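Local coordinates for chromosome partition protein Smc (Pyrococcus furiosus, PDB 3NWC) that is predicted to serve chromosome condensation and partitioning, and is represented here by the hinge domain through which it dimerizes and binds DNA, at residues Ala52-Val57 with Thr131-Ser136; Gly38-Leu43 with Val57-Arg62; Ser104-Pro109 with Gly145-Val150; Asn65-Asp70 with Glu121-Phe126; Gly34-Thr39 with Glu71-Lys76. All blocks are in the same frame, centred on the assembly; numbering follows the deposited sequence. Where two conformers were deposited one is given.

Contact 1 (Ala52-Val57 with Thr131-Ser136); sequences ALAIEV and TVIVNS
Ala54 is the first residue of Ala52-Val57 to meet Thr131-Ser136, and it does so with its one side-chain carbon: CB points toward the strand and lies 4.3 Å from Ile133 CG2. Here the two backbones come nearest, with 7.1 Å between the CA atoms of Ala54 and Ile133. A methyl group suits a helix that rests this close to a sheet, because a longer side chain would need the room that Ile133 occupies. One residue on, Ile55 leaves the helix on a different course, and only its bent tip turns back to the strand. Its chain folds at the outer bond (chi2 -53°), which carries CD1 to 4.4 Å from Ile133 CD1. Ile133 thus divides its two branches between successive helix residues: the short arm CG2 goes to Ala54, while the long arm, drawn out straight (chi2 172°), runs through CG1 to Ile55. A beta-branched residue is at home in a strand and can present both arms at once. Glu56 belongs to the other side of the helix, where it forms a salt bridge with Arg17 of helix 4-19. Val57 turns instead to Val150 on the neighbouring strand 148-151, and it also packs on Arg88 of the second subunit. Helix 52-59 therefore lies between the long N-terminal helix and the larger sheet of the hinge domain. Ala54, Ile55 and Ile133 are all buried and meet through carbon alone, so what joins helix to strand here is dispersion and the exclusion of water, which depend on fit more than on direction.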
# COMPACT_ATOMS: atom_id res chain seq x y z
N ALA A 52 -20.12 1.67 -0.20
CA ALA A 52 -19.31 1.03 0.82
C ALA A 52 -18.10 0.30 0.26
O ALA A 52 -17.01 0.40 0.80
CB ALA A 52 -20.14 0.08 1.66
N LEU A 53 -18.29 -0.45 -0.82
CA LEU A 53 -17.17 -1.15 -1.44
C LEU A 53 -16.19 -0.16 -2.10
O LEU A 53 -14.97 -0.27 -1.95
CB LEU A 53 -17.68 -2.19 -2.45
CG LEU A 53 -16.66 -3.04 -3.23
CD1 LEU A 53 -15.74 -3.84 -2.29
CD2 LEU A 53 -17.37 -3.97 -4.18
N ALA A 54 -16.73 0.82 -2.81
CA ALA A 54 -15.87 1.81 -3.46
C ALA A 54 -14.95 2.52 -2.47
O ALA A 54 -13.77 2.75 -2.74
CB ALA A 54 -16.74 2.82 -4.22
N ILE A 55 -15.49 2.87 -1.30
CA ILE A 55 -14.72 3.56 -0.28
C ILE A 55 -13.71 2.62 0.40
O ILE A 55 -12.57 3.01 0.66
CB ILE A 55 -15.63 4.23 0.78
CG1 ILE A 55 -16.44 5.35 0.10
CG2 ILE A 55 -14.81 4.80 1.91
CD1 ILE A 55 -15.54 6.34 -0.65
N GLU A 56 -14.13 1.39 0.69
CA GLU A 56 -13.19 0.39 1.22
C GLU A 56 -12.00 0.25 0.27
O GLU A 56 -10.84 0.28 0.70
CB GLU A 56 -13.88 -0.96 1.41
CG GLU A 56 -12.93 -2.12 1.73
CD GLU A 56 -12.25 -1.98 3.07
OE1 GLU A 56 -12.86 -1.41 4.00
OE2 GLU A 56 -11.11 -2.46 3.20
N VAL A 57 -12.28 0.07 -1.02
CA VAL A 57 -11.22 -0.09 -2.02
C VAL A 57 -10.37 1.18 -2.17
O VAL A 57 -9.12 1.12 -2.23
CB VAL A 57 -11.81 -0.52 -3.39
CG1 VAL A 57 -10.76 -0.46 -4.49
CG2 VAL A 57 -12.44 -1.92 -3.30
N THR A 131 -9.86 11.10 -5.31
CA THR A 131 -10.56 9.92 -5.80
C THR A 131 -11.96 10.24 -6.31
O THR A 131 -12.75 10.87 -5.64
CB THR A 131 -10.66 8.80 -4.73
OG1 THR A 131 -9.35 8.48 -4.28
CG2 THR A 131 -11.29 7.55 -5.33
N VAL A 132 -12.25 9.74 -7.50
CA VAL A 132 -13.57 9.83 -8.08
C VAL A 132 -14.18 8.45 -8.25
O VAL A 132 -13.50 7.48 -8.61
CB VAL A 132 -13.48 10.56 -9.45
CG1 VAL A 132 -14.84 10.64 -10.10
CG2 VAL A 132 -12.87 11.94 -9.26
N ILE A 133 -15.48 8.36 -7.95
CA ILE A 133 -16.22 7.13 -8.10
C ILE A 133 -16.91 7.15 -9.46
O ILE A 133 -17.60 8.11 -9.81
CB ILE A 133 -17.28 6.98 -7.00
CG1 ILE A 133 -16.62 7.10 -5.62
CG2 ILE A 133 -18.03 5.67 -7.14
CD1 ILE A 133 -17.60 7.16 -4.46
N VAL A 134 -16.68 6.09 -10.23
CA VAL A 134 -17.29 5.91 -11.54
C VAL A 134 -18.03 4.57 -11.56
O VAL A 134 -17.78 3.69 -10.73
CB VAL A 134 -16.23 5.95 -12.66
CG1 VAL A 134 -15.37 7.21 -12.52
CG2 VAL A 134 -15.36 4.72 -12.61
N ASN A 135 -18.95 4.42 -12.51
CA ASN A 135 -19.85 3.26 -12.50
C ASN A 135 -19.26 1.94 -12.98
O ASN A 135 -19.68 0.87 -12.52
CB ASN A 135 -21.12 3.58 -13.29
CG ASN A 135 -21.86 4.78 -12.74
OD1 ASN A 135 -21.49 5.93 -13.01
ND2 ASN A 135 -22.90 4.53 -11.96
N SER A 136 -18.30 1.98 -13.90
CA SER A 136 -17.70 0.75 -14.42
C SER A 136 -16.32 0.94 -15.04
O SER A 136 -15.83 2.06 -15.15
CB SER A 136 -18.65 0.06 -15.40
OG SER A 136 -19.43 1.00 -16.12

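Contact 2 (Gly38-Leu43 with Val57-Arg62); sequences GTLAEL and VALGNR
The flat peptide carbonyl of Arg62 is the polar group that Leu40 meets across this contact: its O lies 3.6 Å from Leu40 CD1 and 3.7 Å from Leu40 CB, so the leucine lies along the oxygen with its root and one branch. A second flat group, the Glu42 carboxylate, is bonded within Gly38-Leu43, where Thr39 N reaches OE1 from above the carboxylate plane, 40° out of it, at 3.1 Å. In return Glu42 N gives a weak bond to Thr39 OG1, 3.3 Å long. These two bonds make a capping box, with Thr39 as N-cap of the short helix 40-43, and threonine suits that place because its hydroxyl can reach forward to a first-turn backbone N-H. Gly38 fits just before it, since a CB there would jam against the preceding carbonyl oxygen and run into Glu42 OE1. The box probably helps fix the start of this weakly bonded helix, from which Leu40 points toward Val57-Arg62. Leu40 CG stands anti to the carbonyl carbon (chi1 -79°), and the extended chain beyond it brings CD1 also to Leu59 CD2, 4.3 Å away, where two buried leucines meet. Helix 52-59 ends next to this pair: Gly60 takes a positive phi, which suits glycine, and the chain turns into the 3-10 segment that holds Arg62. The Arg62 side chain leads away, its NH2 salt-bridged to Glu158 of the second subunit.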
# COMPACT_ATOMS: atom_id res chain seq x y z
N GLY A 38 -6.36 8.45 16.00
CA GLY A 38 -6.83 7.12 15.65
C GLY A 38 -6.60 6.82 14.19
O GLY A 38 -6.02 7.62 13.47
N THR A 39 -7.03 5.64 13.74
CA THR A 39 -6.90 5.26 12.34
C THR A 39 -7.99 5.91 11.50
O THR A 39 -9.06 6.24 12.01
CB THR A 39 -7.02 3.74 12.18
OG1 THR A 39 -8.33 3.32 12.58
CG2 THR A 39 -5.99 3.01 13.04
N LEU A 40 -7.73 6.09 10.21
CA LEU A 40 -8.74 6.61 9.31
C LEU A 40 -9.99 5.73 9.31
O LEU A 40 -11.09 6.23 9.19
CB LEU A 40 -8.19 6.76 7.88
CG LEU A 40 -7.34 8.00 7.66
CD1 LEU A 40 -6.79 8.03 6.23
CD2 LEU A 40 -8.21 9.22 7.94
N ALA A 41 -9.79 4.42 9.44
CA ALA A 41 -10.93 3.51 9.53
C ALA A 41 -11.84 3.84 10.70
O ALA A 41 -13.05 3.58 10.65
CB ALA A 41 -10.45 2.06 9.62
N GLU A 42 -11.29 4.42 11.77
CA GLU A 42 -12.10 4.74 12.94
C GLU A 42 -12.72 6.12 12.81
O GLU A 42 -13.59 6.49 13.60
CB GLU A 42 -11.26 4.68 14.21
CG GLU A 42 -10.69 3.30 14.51
CD GLU A 42 -9.64 3.31 15.60
OE1 GLU A 42 -8.91 4.31 15.74
OE2 GLU A 42 -9.56 2.30 16.33
N LEU A 43 -12.27 6.87 11.81
CA LEU A 43 -12.58 8.29 11.76
C LEU A 43 -13.48 8.67 10.59
O LEU A 43 -13.95 9.81 10.49
CB LEU A 43 -11.28 9.10 11.70
CG LEU A 43 -10.35 8.99 12.91
CD1 LEU A 43 -8.99 9.64 12.64
CD2 LEU A 43 -11.02 9.61 14.13
N VAL A 57 -12.28 0.07 -1.02
CA VAL A 57 -11.22 -0.09 -2.02
C VAL A 57 -10.37 1.18 -2.17
O VAL A 57 -9.12 1.12 -2.23
CB VAL A 57 -11.81 -0.52 -3.39
CG1 VAL A 57 -10.76 -0.46 -4.49
CG2 VAL A 57 -12.44 -1.92 -3.30
N ALA A 58 -11.01 2.34 -2.23
CA ALA A 58 -10.24 3.55 -2.45
C ALA A 58 -9.34 3.92 -1.27
O ALA A 58 -8.28 4.54 -1.44
CB ALA A 58 -11.14 4.72 -2.85
N LEU A 59 -9.79 3.60 -0.05
CA LEU A 59 -8.95 3.81 1.13
C LEU A 59 -7.82 2.79 1.16
O LEU A 59 -6.68 3.13 1.43
CB LEU A 59 -9.77 3.65 2.40
CG LEU A 59 -10.28 4.85 3.17
CD1 LEU A 59 -10.87 4.36 4.48
CD2 LEU A 59 -9.14 5.81 3.44
N GLY A 60 -8.15 1.54 0.87
CA GLY A 60 -7.15 0.47 0.92
C GLY A 60 -6.40 0.48 2.24
O GLY A 60 -7.01 0.60 3.31
N ASN A 61 -5.08 0.37 2.17
CA ASN A 61 -4.26 0.32 3.38
C ASN A 61 -4.28 1.61 4.18
O ASN A 61 -3.93 1.64 5.35
CB ASN A 61 -2.80 -0.02 3.04
CG ASN A 61 -2.61 -1.47 2.72
OD1 ASN A 61 -3.46 -2.30 3.04
ND2 ASN A 61 -1.49 -1.79 2.09
N ARG A 62 -4.70 2.70 3.54
CA ARG A 62 -4.74 3.97 4.24
C ARG A 62 -5.70 3.89 5.42
O ARG A 62 -5.56 4.61 6.39
CB ARG A 62 -5.15 5.10 3.30
CG ARG A 62 -4.13 5.36 2.20
CD ARG A 62 -2.74 5.44 2.78
NE ARG A 62 -1.75 5.74 1.76
CZ ARG A 62 -0.48 6.03 2.01
NH1 ARG A 62 -0.04 6.07 3.27
NH2 ARG A 62 0.34 6.30 1.01

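Contact 3 (Ser104-Pro109 with Gly145-Val150)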
# COMPACT_ATOMS: atom_id res chain seq x y z
N SER A 104 -11.51 17.46 -12.11
CA SER A 104 -12.22 16.98 -13.29
C SER A 104 -13.68 16.76 -12.94
O SER A 104 -14.07 16.85 -11.78
CB SER A 104 -11.58 15.69 -13.82
OG SER A 104 -11.88 14.59 -12.98
N SER A 105 -14.49 16.46 -13.95
CA SER A 105 -15.90 16.20 -13.75
C SER A 105 -16.27 14.79 -14.20
O SER A 105 -17.40 14.52 -14.59
CB SER A 105 -16.76 17.25 -14.48
OG SER A 105 -16.44 17.33 -15.86
N VAL A 106 -15.29 13.89 -14.12
CA VAL A 106 -15.47 12.51 -14.56
C VAL A 106 -16.52 11.76 -13.73
O VAL A 106 -17.21 10.88 -14.24
CB VAL A 106 -14.13 11.75 -14.53
CG1 VAL A 106 -14.36 10.25 -14.47
CG2 VAL A 106 -13.30 12.13 -15.74
N GLY A 107 -16.66 12.12 -12.47
CA GLY A 107 -17.64 11.44 -11.64
C GLY A 107 -17.78 12.03 -10.26
O GLY A 107 -17.48 13.19 -10.04
N LEU A 108 -18.20 11.19 -9.32
CA LEU A 108 -18.54 11.65 -7.98
C LEU A 108 -17.34 11.59 -7.04
O LEU A 108 -16.82 10.50 -6.78
CB LEU A 108 -19.66 10.77 -7.43
CG LEU A 108 -20.13 10.92 -5.98
CD1 LEU A 108 -20.79 12.29 -5.75
CD2 LEU A 108 -21.12 9.81 -5.65
N PRO A 109 -16.90 12.74 -6.52
CA PRO A 109 -15.79 12.73 -5.57
C PRO A 109 -16.07 11.84 -4.37
O PRO A 109 -17.13 11.93 -3.73
CB PRO A 109 -15.70 14.18 -5.11
CG PRO A 109 -16.15 14.96 -6.32
CD PRO A 109 -17.28 14.12 -6.91
N GLY A 145 -4.41 7.27 -15.61
CA GLY A 145 -3.18 8.04 -15.51
C GLY A 145 -3.40 9.52 -15.28
O GLY A 145 -2.46 10.26 -15.00
N LYS A 146 -4.65 9.97 -15.39
CA LYS A 146 -4.94 11.39 -15.20
C LYS A 146 -5.95 11.67 -14.08
O LYS A 146 -6.03 12.78 -13.59
CB LYS A 146 -5.40 12.03 -16.50
CG LYS A 146 -6.84 11.73 -16.87
CD LYS A 146 -7.34 12.69 -17.93
CE LYS A 146 -8.86 12.70 -17.99
NZ LYS A 146 -9.40 13.73 -18.93
N VAL A 147 -6.72 10.66 -13.69
CA VAL A 147 -7.69 10.81 -12.61
C VAL A 147 -7.63 9.56 -11.71
O VAL A 147 -7.58 8.45 -12.23
CB VAL A 147 -9.12 10.93 -13.16
CG1 VAL A 147 -10.10 11.22 -12.04
CG2 VAL A 147 -9.19 12.01 -14.25
N ARG A 148 -7.62 9.75 -10.40
CA ARG A 148 -7.77 8.57 -9.51
C ARG A 148 -9.23 8.16 -9.46
O ARG A 148 -10.09 8.95 -9.09
CB ARG A 148 -7.23 8.84 -8.10
CG ARG A 148 -7.16 7.57 -7.21
CD ARG A 148 -6.53 7.87 -5.86
NE ARG A 148 -5.90 6.68 -5.26
CZ ARG A 148 -6.45 5.92 -4.33
NH1 ARG A 148 -7.66 6.20 -3.87
NH2 ARG A 148 -5.79 4.87 -3.85
N MSE A 149 -9.51 6.91 -9.83
CA MSE A 149 -10.89 6.43 -9.90
C MSE A 149 -11.06 5.09 -9.18
O MSE A 149 -10.15 4.27 -9.14
CB MSE A 149 -11.34 6.28 -11.35
CG MSE A 149 -11.35 7.59 -12.13
SE MSE A 149 -11.46 7.21 -14.04
CE MSE A 149 -9.72 6.36 -14.27
N VAL A 150 -12.25 4.88 -8.64
CA VAL A 150 -12.60 3.57 -8.12
C VAL A 150 -13.95 3.26 -8.73
O VAL A 150 -14.80 4.14 -8.83
CB VAL A 150 -12.63 3.56 -6.57
CG1 VAL A 150 -13.61 4.62 -6.02
CG2 VAL A 150 -12.96 2.18 -6.06
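Val106 reaches from the loop ahead of strand 108-109 to two residues of Gly145-Val150 at once. Its CB points toward that segment, and the two branches beyond it part company. CG1, roughly anti to the backbone N (chi1 159°), comes to 4.2 Å from the selenium SE of Met149, a selenomethionine in this crystal. CG2 goes to Val147, where it lies 4.4 Å from CG2. A valine suits this position because its fork addresses two partners from one short stem, whereas the unbranched chain of Met149 brings its chalcogen atom, sulfur in ordinary methionine, to the valine. Ser104 approaches Val147 from further back along the same loop: OG lies 3.9 Å from CG1 and the same distance from CG2, so the hydroxyl sits across the fork of the valine. Strand 131-134 lies between 108-109 and 148-151 in the larger sheet. Val106 also touches Val134 of that middle strand, and Val147 touches Val132, so the two segments meet over the face of the strand that separates their own. Two of the three contacts set carbon against carbon or selenium; the third sets a hydroxyl oxygen against methyls. Ser104 is partly exposed, where a small polar side chain is suitable. Between the two segments these contacts add mainly apolar packing, without directional bonds, joining the loop to the start of strand 148-151.

Contact 4 (Asn65-Asp70 with Glu121-Phe126)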
# COMPACT_ATOMS: atom_id res chain seq x y z
N ASN A 65 -3.83 3.70 8.52
CA ASN A 65 -2.94 4.81 8.88
C ASN A 65 -3.48 5.55 10.10
O ASN A 65 -4.68 5.69 10.25
CB ASN A 65 -2.84 5.82 7.73
CG ASN A 65 -2.03 5.33 6.54
OD1 ASN A 65 -1.75 6.11 5.63
ND2 ASN A 65 -1.69 4.05 6.52
N VAL A 66 -2.57 6.02 10.96
CA VAL A 66 -2.95 6.66 12.22
C VAL A 66 -2.77 8.16 12.10
O VAL A 66 -1.68 8.62 11.80
CB VAL A 66 -2.07 6.17 13.39
CG1 VAL A 66 -2.46 6.90 14.68
CG2 VAL A 66 -2.20 4.66 13.59
N VAL A 67 -3.85 8.89 12.32
CA VAL A 67 -3.83 10.36 12.23
C VAL A 67 -3.30 10.94 13.55
O VAL A 67 -3.80 10.60 14.62
CB VAL A 67 -5.25 10.90 11.97
CG1 VAL A 67 -5.25 12.45 11.92
CG2 VAL A 67 -5.80 10.35 10.67
N VAL A 68 -2.29 11.79 13.46
CA VAL A 68 -1.70 12.43 14.64
C VAL A 68 -1.57 13.94 14.43
O VAL A 68 -1.64 14.43 13.31
CB VAL A 68 -0.32 11.84 15.00
CG1 VAL A 68 -0.43 10.35 15.26
CG2 VAL A 68 0.70 12.12 13.89
N GLU A 69 -1.36 14.66 15.53
CA GLU A 69 -1.30 16.12 15.51
C GLU A 69 -0.16 16.63 14.65
O GLU A 69 -0.36 17.49 13.78
CB GLU A 69 -1.17 16.67 16.93
CG GLU A 69 -1.16 18.19 17.03
OE1 GLU A 69 -3.04 18.82 15.70
OE2 GLU A 69 -3.11 19.28 17.84
N ASP A 70 1.04 16.10 14.87
CA ASP A 70 2.21 16.56 14.11
C ASP A 70 3.32 15.52 14.04
O ASP A 70 3.18 14.41 14.55
CB ASP A 70 2.75 17.87 14.71
CG ASP A 70 3.11 17.73 16.18
OD1 ASP A 70 3.66 16.67 16.56
OD2 ASP A 70 2.86 18.67 16.95
N GLU A 121 -9.48 16.85 8.43
CA GLU A 121 -9.73 16.97 7.00
C GLU A 121 -8.47 16.77 6.14
O GLU A 121 -8.55 16.20 5.05
CB GLU A 121 -10.40 18.30 6.66
CG GLU A 121 -9.57 19.52 6.98
CD GLU A 121 -10.32 20.81 6.70
OE1 GLU A 121 -11.17 20.82 5.78
OE2 GLU A 121 -10.05 21.81 7.40
N ASN A 122 -7.32 17.22 6.61
CA ASN A 122 -6.12 17.11 5.78
C ASN A 122 -5.75 15.65 5.56
O ASN A 122 -5.28 15.29 4.50
CB ASN A 122 -4.95 17.85 6.39
CG ASN A 122 -5.16 19.35 6.39
OD1 ASN A 122 -6.00 19.86 5.65
ND2 ASN A 122 -4.40 20.05 7.22
N ALA A 123 -5.97 14.84 6.59
CA ALA A 123 -5.68 13.41 6.52
C ALA A 123 -6.67 12.69 5.63
O ALA A 123 -6.29 11.82 4.85
CB ALA A 123 -5.68 12.80 7.91
N VAL A 124 -7.95 13.06 5.73
CA VAL A 124 -8.97 12.44 4.90
C VAL A 124 -8.80 12.80 3.43
O VAL A 124 -8.92 11.95 2.54
CB VAL A 124 -10.39 12.84 5.37
CG1 VAL A 124 -11.43 12.37 4.37
CG2 VAL A 124 -10.64 12.25 6.74
N LYS A 125 -8.49 14.06 3.15
CA LYS A 125 -8.31 14.50 1.77
C LYS A 125 -6.99 13.98 1.19
O LYS A 125 -6.88 13.78 -0.02
CB LYS A 125 -8.41 16.02 1.66
CG LYS A 125 -9.83 16.53 1.86
CD LYS A 125 -9.86 18.04 2.00
CE LYS A 125 -11.27 18.54 2.24
NZ LYS A 125 -12.18 18.16 1.12
N PHE A 126 -6.00 13.76 2.04
CA PHE A 126 -4.80 13.08 1.58
C PHE A 126 -5.15 11.68 1.05
O PHE A 126 -4.67 11.27 0.00
CB PHE A 126 -3.75 12.97 2.69
CG PHE A 126 -2.87 11.76 2.55
CD1 PHE A 126 -1.84 11.76 1.62
CD2 PHE A 126 -3.10 10.64 3.31
CE1 PHE A 126 -1.04 10.64 1.47
CE2 PHE A 126 -2.31 9.53 3.17
CZ PHE A 126 -1.28 9.53 2.25
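Val67 and Ala123 form the apolar centre of this contact. Both branches of the valine face the single methyl of the alanine, CG2 at 3.7 Å from Ala123 CB and CG1 at 4.0 Å from the same carbon, so the methyl sits against the fork. A small residue on the helix lets it come near the strand, with 6.7 Å between the CA atoms of this pair, and a beta-branched one suits the strand. Two residues before Val67, Asn65 OD1 approaches the Phe126 ring at its edge, near the ring plane, and lies 4.2 Å from CE2. An amide oxygen is compatible with the slightly positive ring edge, though any attraction at this distance is weak. In the next shell, Arg62 NH1 gives a hydrogen bond to the same Asn65 OD1, which probably helps orient the amide, while Phe126 has its own helix carbonyl, Ala123 O, at its edge and in its plane. Phe126 also packs on Leu92 and on Ser160 of the second subunit. Strand 66-68 is the middle strand of the three-stranded sheet, between 36-39 and 89-93, and helix 121-128 lies on the face to which Val67 points, beside Leu40 and Leu43 of helix 40-43.

Contact 5 (Gly34-Thr39 with Glu71-Lys76)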
# COMPACT_ATOMS: atom_id res chain seq x y z
N GLY A 34 0.08 12.00 23.76
CA GLY A 34 -1.07 12.77 23.33
C GLY A 34 -0.99 13.12 21.86
O GLY A 34 0.06 13.00 21.24
N GLY A 35 -2.11 13.55 21.30
CA GLY A 35 -2.13 14.04 19.94
C GLY A 35 -2.31 12.94 18.91
O GLY A 35 -2.06 13.14 17.72
N ILE A 36 -2.73 11.77 19.37
CA ILE A 36 -3.05 10.65 18.49
C ILE A 36 -4.56 10.50 18.36
O ILE A 36 -5.25 10.23 19.34
CB ILE A 36 -2.45 9.34 19.01
CG1 ILE A 36 -0.94 9.49 19.22
CG2 ILE A 36 -2.77 8.19 18.05
CD1 ILE A 36 -0.27 8.24 19.78
N TYR A 37 -5.07 10.66 17.15
CA TYR A 37 -6.51 10.70 16.94
C TYR A 37 -7.13 9.32 16.65
O TYR A 37 -8.27 9.06 17.03
CB TYR A 37 -6.88 11.74 15.88
CG TYR A 37 -6.38 13.12 16.26
CD1 TYR A 37 -7.02 13.88 17.23
CD2 TYR A 37 -5.24 13.66 15.67
CE1 TYR A 37 -6.57 15.14 17.59
CE2 TYR A 37 -4.77 14.92 16.02
CZ TYR A 37 -5.44 15.65 16.98
OH TYR A 37 -4.98 16.90 17.34
N GLY A 38 -6.36 8.45 16.00
CA GLY A 38 -6.83 7.12 15.65
C GLY A 38 -6.60 6.82 14.19
O GLY A 38 -6.02 7.62 13.47
N THR A 39 -7.03 5.64 13.74
CA THR A 39 -6.90 5.26 12.34
C THR A 39 -7.99 5.91 11.50
O THR A 39 -9.06 6.24 12.01
CB THR A 39 -7.02 3.74 12.18
OG1 THR A 39 -8.33 3.32 12.58
CG2 THR A 39 -5.99 3.01 13.04
N GLU A 71 4.44 15.88 13.40
CA GLU A 71 5.51 14.91 13.19
C GLU A 71 6.22 14.53 14.48
O GLU A 71 6.86 13.48 14.56
CB GLU A 71 6.53 15.40 12.15
CG GLU A 71 7.56 16.40 12.67
CD GLU A 71 7.03 17.82 12.75
OE1 GLU A 71 7.79 18.70 13.20
OE2 GLU A 71 5.87 18.07 12.36
N LEU A 72 6.10 15.37 15.50
CA LEU A 72 6.71 15.06 16.79
C LEU A 72 5.95 13.91 17.43
O LEU A 72 6.55 13.01 18.01
CB LEU A 72 6.72 16.29 17.70
CG LEU A 72 7.48 17.51 17.15
CD1 LEU A 72 7.31 18.71 18.07
CD2 LEU A 72 8.95 17.19 16.93
N VAL A 73 4.62 13.95 17.32
CA VAL A 73 3.79 12.85 17.82
C VAL A 73 4.14 11.56 17.10
O VAL A 73 4.22 10.50 17.72
CB VAL A 73 2.28 13.13 17.65
CG1 VAL A 73 1.46 11.91 18.07
CG2 VAL A 73 1.87 14.37 18.43
N ALA A 74 4.36 11.64 15.79
CA ALA A 74 4.70 10.45 15.01
C ALA A 74 6.01 9.85 15.48
O ALA A 74 6.11 8.65 15.68
CB ALA A 74 4.77 10.77 13.53
N GLU A 75 7.03 10.69 15.66
CA GLU A 75 8.32 10.17 16.09
C GLU A 75 8.26 9.58 17.50
O GLU A 75 8.90 8.57 17.76
CB GLU A 75 9.44 11.22 15.94
CG GLU A 75 9.68 11.64 14.48
CD GLU A 75 11.04 12.27 14.25
OE1 GLU A 75 11.13 13.18 13.39
OE2 GLU A 75 12.02 11.86 14.90
N LYS A 76 7.49 10.19 18.39
CA LYS A 76 7.34 9.60 19.73
C LYS A 76 6.65 8.24 19.64
O LYS A 76 7.06 7.28 20.30
CB LYS A 76 6.55 10.52 20.66
CG LYS A 76 7.35 11.72 21.17
CD LYS A 76 6.52 12.58 22.11
CE LYS A 76 5.87 11.75 23.21
NZ LYS A 76 5.10 12.60 24.17
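Gly35 takes left-handed backbone angles (phi 86°, psi 15°) just where the strand segment comes nearest the helix, 6.4 Å from CA to CA of Val73. Glycine is required twice over: at these angles a CB would press on the preceding carbonyl oxygen, and it would also stand only 3.0 Å from Val73 CG2. The absence of a CB lets Val73 CG2 lie close to Gly35, while CG1, anti to the backbone N (chi1 175°), meets Ile36 CG1 at 3.6 Å, the two side chains passing at a slant. Gly34 O bears on both methyls of Val73, 3.6 Å from CG2, and Gly35 O lies 3.7 Å from CG1. With an alanine here both branches are gone, which is likely to open a gap beside Ile36 CG1 and leave the two glycine carbonyls without their apolar neighbour. Asp70 OD1 caps the helix start by accepting from Val73 N. Helix 71-83 is the connection in the beta-alpha-beta unit between the parallel strands 66-68 and 89-93, and Val73 rests on Val68 and the edge strand 36-39. The helix also reaches the second subunit, with Glu75 salt-bridged to its Arg141 and Ala74 on its Ile163.

Overall arrangement
Contacts 1, 2 and 4 lie in the buried interior, contact 3 is partly buried, and contact 5 is at the surface. Contacts 1 and 3 belong to the five-stranded sheet, in which strand 131-134 bonds to both segments of contact 3; contacts 4 and 5 belong to the three-stranded sheet and put helices on opposite faces of strand 66-68. Contact 2 lies between them, sharing helix 52-59 with contact 1 and strand 36-39 with contact 5. The chemistry follows place: aliphatic carbons alone in contact 1, carbonyl or amide oxygens beside carbon in contacts 2 and 4, apolar packing with one hydroxyl in contact 3, and valine against isoleucine and glycine carbonyls in contact 5.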